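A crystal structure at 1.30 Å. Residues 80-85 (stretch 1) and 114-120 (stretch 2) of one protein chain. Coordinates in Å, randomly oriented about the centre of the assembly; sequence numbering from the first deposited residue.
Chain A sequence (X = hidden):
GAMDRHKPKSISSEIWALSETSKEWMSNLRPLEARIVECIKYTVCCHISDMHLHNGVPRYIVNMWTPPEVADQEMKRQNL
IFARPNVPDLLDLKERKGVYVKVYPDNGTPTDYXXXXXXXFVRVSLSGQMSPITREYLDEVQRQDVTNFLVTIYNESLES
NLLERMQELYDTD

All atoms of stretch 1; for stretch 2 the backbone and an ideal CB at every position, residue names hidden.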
# COMPACT_ATOMS: atom_id res chain seq x y z
N LEU A 80 0.67 19.62 -5.85
CA LEU A 80 1.05 18.86 -4.66
C LEU A 80 2.42 18.31 -4.92
O LEU A 80 2.61 17.34 -5.64
CB LEU A 80 0.09 17.72 -4.37
CG LEU A 80 -1.27 18.11 -3.95
CD1 LEU A 80 -2.17 16.87 -4.07
CD2 LEU A 80 -1.30 18.74 -2.55
N ILE A 81 3.43 19.04 -4.42
CA ILE A 81 4.84 18.82 -4.81
C ILE A 81 5.61 18.33 -3.58
O ILE A 81 5.38 18.78 -2.44
CB ILE A 81 5.49 20.12 -5.29
CG1 ILE A 81 4.58 20.89 -6.30
CG2 ILE A 81 6.87 19.79 -5.93
CD1 ILE A 81 4.14 20.13 -7.55
N PHE A 82 6.48 17.37 -3.79
CA PHE A 82 7.23 16.68 -2.71
C PHE A 82 8.69 16.55 -3.12
O PHE A 82 9.02 16.74 -4.25
CB PHE A 82 6.66 15.31 -2.49
CG PHE A 82 5.18 15.32 -2.15
CD1 PHE A 82 4.24 15.41 -3.19
CD2 PHE A 82 4.73 15.45 -0.82
CE1 PHE A 82 2.89 15.50 -2.93
CE2 PHE A 82 3.38 15.47 -0.62
CZ PHE A 82 2.49 15.55 -1.67
N ALA A 83 9.54 16.26 -2.13
CA ALA A 83 11.00 16.31 -2.37
C ALA A 83 11.69 15.05 -1.90
O ALA A 83 12.87 15.06 -1.51
CB ALA A 83 11.58 17.58 -1.70
N ARG A 84 10.99 13.93 -1.91
CA ARG A 84 11.61 12.66 -1.66
C ARG A 84 12.04 12.03 -2.98
O ARG A 84 11.48 12.31 -4.02
CB ARG A 84 10.65 11.69 -0.95
CG ARG A 84 10.02 12.24 0.28
CD ARG A 84 10.95 12.57 1.42
NE ARG A 84 10.21 13.03 2.60
CZ ARG A 84 10.77 13.21 3.78
NH1 ARG A 84 12.11 13.11 3.90
NH2 ARG A 84 9.99 13.55 4.80
N PRO A 85 13.02 11.10 -2.96
CA PRO A 85 13.40 10.37 -4.18
C PRO A 85 12.25 9.60 -4.79
O PRO A 85 12.13 9.51 -5.99
CB PRO A 85 14.48 9.38 -3.70
CG PRO A 85 15.05 10.04 -2.47
CD PRO A 85 13.93 10.83 -1.83
N UNK A 114 8.64 10.98 12.35
CA UNK A 114 8.41 12.29 11.70
C UNK A 114 8.29 12.22 10.16
O UNK A 114 9.00 11.45 9.48
CB UNK A 114 9.55 13.24 12.06
N UNK A 115 7.32 12.97 9.66
CA UNK A 115 7.16 13.23 8.24
C UNK A 115 7.06 14.75 8.04
O UNK A 115 6.90 15.48 9.01
CB UNK A 115 5.93 12.51 7.68
N UNK A 116 7.08 15.23 6.79
CA UNK A 116 6.86 16.59 6.45
C UNK A 116 5.39 16.96 6.65
O UNK A 116 4.55 16.08 6.75
CB UNK A 116 7.30 16.85 5.01
N UNK A 117 5.11 18.27 6.64
CA UNK A 117 3.76 18.71 6.92
C UNK A 117 2.78 18.28 5.84
O UNK A 117 1.63 18.10 6.17
CB UNK A 117 3.73 20.23 7.08
N UNK A 118 3.20 18.18 4.60
CA UNK A 118 2.31 17.75 3.54
C UNK A 118 2.30 16.25 3.26
O UNK A 118 1.76 15.81 2.24
CB UNK A 118 2.68 18.49 2.25
N UNK A 119 2.84 15.47 4.18
CA UNK A 119 2.95 14.00 4.02
C UNK A 119 2.21 13.25 5.10
O UNK A 119 2.21 13.65 6.29
CB UNK A 119 4.42 13.57 4.03
N UNK A 120 1.69 12.09 4.74
CA UNK A 120 1.10 11.13 5.64
C UNK A 120 1.73 9.77 5.34
O UNK A 120 1.73 9.31 4.21
CB UNK A 120 -0.42 11.09 5.50

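Position 114 has nothing of stretch 1 within 5.5 Å of its ideal CB, and its CA-to-CB bond points sideways. The polyproline-like backbone (-50/137) rules out little, and with no neighbour in stretch 1 the choice is wide open. The residue is Gln114, whose side chain stays clear of stretch 1; its backbone O accepts a hydrogen bond from water 2 (2.8 Å), which in turn accepts one from Arg84 NH2 (3.2 Å).

At position 115 the CB also points sideways, 5.1 Å from Arg84 NH2. That is too far for a firm demand, and a small polar, beta-branched or aliphatic side chain would suit the extended backbone. Thr115 is deposited, with chi1 in the p rotamer, and its contact with stretch 1 is slight: its CA lies 4.5 Å from Arg84 NH2, near the plane of the guanidinium.

Position 116 opens a type I turn that ends at 119, closed by the backbone hydrogen bond from N of 119 to O of 116 (3.1 Å). Its CB points toward stretch 1 and comes 4.3 Å from Arg84 NH2, so a small residue fits easily, while Ser or Asp could bring a polar group to the arginine. The deposited Ala116 adds just a methyl group there; its backbone N lies closer, 3.9 Å from Arg84 NH2, near the plane of the guanidinium at its edge.

Position 117, the second residue of the turn (-67/-32), is out of reach of stretch 1. Many residues would serve, Pro, Ser, Glu and Lys among them. It is Glu117, and it makes no contact with stretch 1.

Position 118 faces stretch 1 directly. Its CB points toward it, 4.2 Å from Phe82 CE2 and 5.4 Å from the carbonyl O of Ile81. The third place of a type I turn, at -92/15, is congenial to Asn, Asp, Ser or Gly; the nearby carbonyl acceptor favours a short donor, making Asn especially apt. Asn118 takes the p rotamer, which carries ND2 to 3.1 Å from Ile81 O in a weak hydrogen bond with a 130° angle. The same ND2 lies 3.4 Å from Phe82 CE2, and the backbone O of Asn118 approaches CE2 at 3.3 Å, near the ring plane at its edge.

At position 119 the chain enters a strand (-120/148), and CB again points toward stretch 1, 5.1 Å from Phe82 CE2. The ideal CB also lies 5.6 Å from Arg84 NH2 and 6.0 Å from Arg84 NE, to one side of the ring, so a side chain of Glu length that ends in an acceptor would reach the guanidinium: Glu best, with Gln a neutral alternative. Glu119 does this. Its CG packs 4.0 Å from Phe82 CD2, and the carboxylate meets the arginine in a two-pronged salt bridge, with Arg84 NH2 to Glu119 OE1 at 2.9 Å and Arg84 NE to Glu119 OE2 at 3.0 Å, both nearly straight. OE1 also accepts from Ala116 N (3.1 Å), tying the turn to the same carboxylate, while water 1 links OE2 to Ala83 N.

Position 120 continues the strand beyond reach of stretch 1; beta-branched residues suit its angles, and Ile120 is found.

Stretch 2, residues 114-120: QTAENEI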
# COMPACT_ATOMS: atom_id res chain seq x y z
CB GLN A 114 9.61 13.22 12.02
CG GLN A 114 9.42 14.67 11.66
CD GLN A 114 10.70 15.59 11.75
OE1 GLN A 114 11.87 15.15 11.82
NE2 GLN A 114 10.46 16.87 11.73
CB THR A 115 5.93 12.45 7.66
OG1 THR A 115 4.75 12.95 8.29
CG2 THR A 115 6.09 10.93 7.93
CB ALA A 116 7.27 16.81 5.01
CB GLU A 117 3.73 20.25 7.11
CG GLU A 117 3.97 21.06 5.83
CD GLU A 117 3.96 22.59 6.01
OE1 GLU A 117 3.39 23.05 7.03
OE2 GLU A 117 4.51 23.33 5.11
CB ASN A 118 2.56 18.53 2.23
CG ASN A 118 3.86 18.20 1.54
OD1 ASN A 118 4.71 17.53 2.07
ND2 ASN A 118 4.02 18.71 0.33
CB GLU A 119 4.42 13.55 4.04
CG GLU A 119 5.29 14.12 2.90
CD GLU A 119 6.76 13.70 3.01
OE1 GLU A 119 7.20 13.56 4.17
OE2 GLU A 119 7.35 13.54 1.95
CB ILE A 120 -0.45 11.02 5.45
CG1 ILE A 120 -1.11 12.31 5.81
CG2 ILE A 120 -0.97 9.76 6.24
CD1 ILE A 120 -1.09 12.65 7.26
O HOH W 1 8.55 15.85 0.56
O HOH W 2 10.86 12.68 7.74
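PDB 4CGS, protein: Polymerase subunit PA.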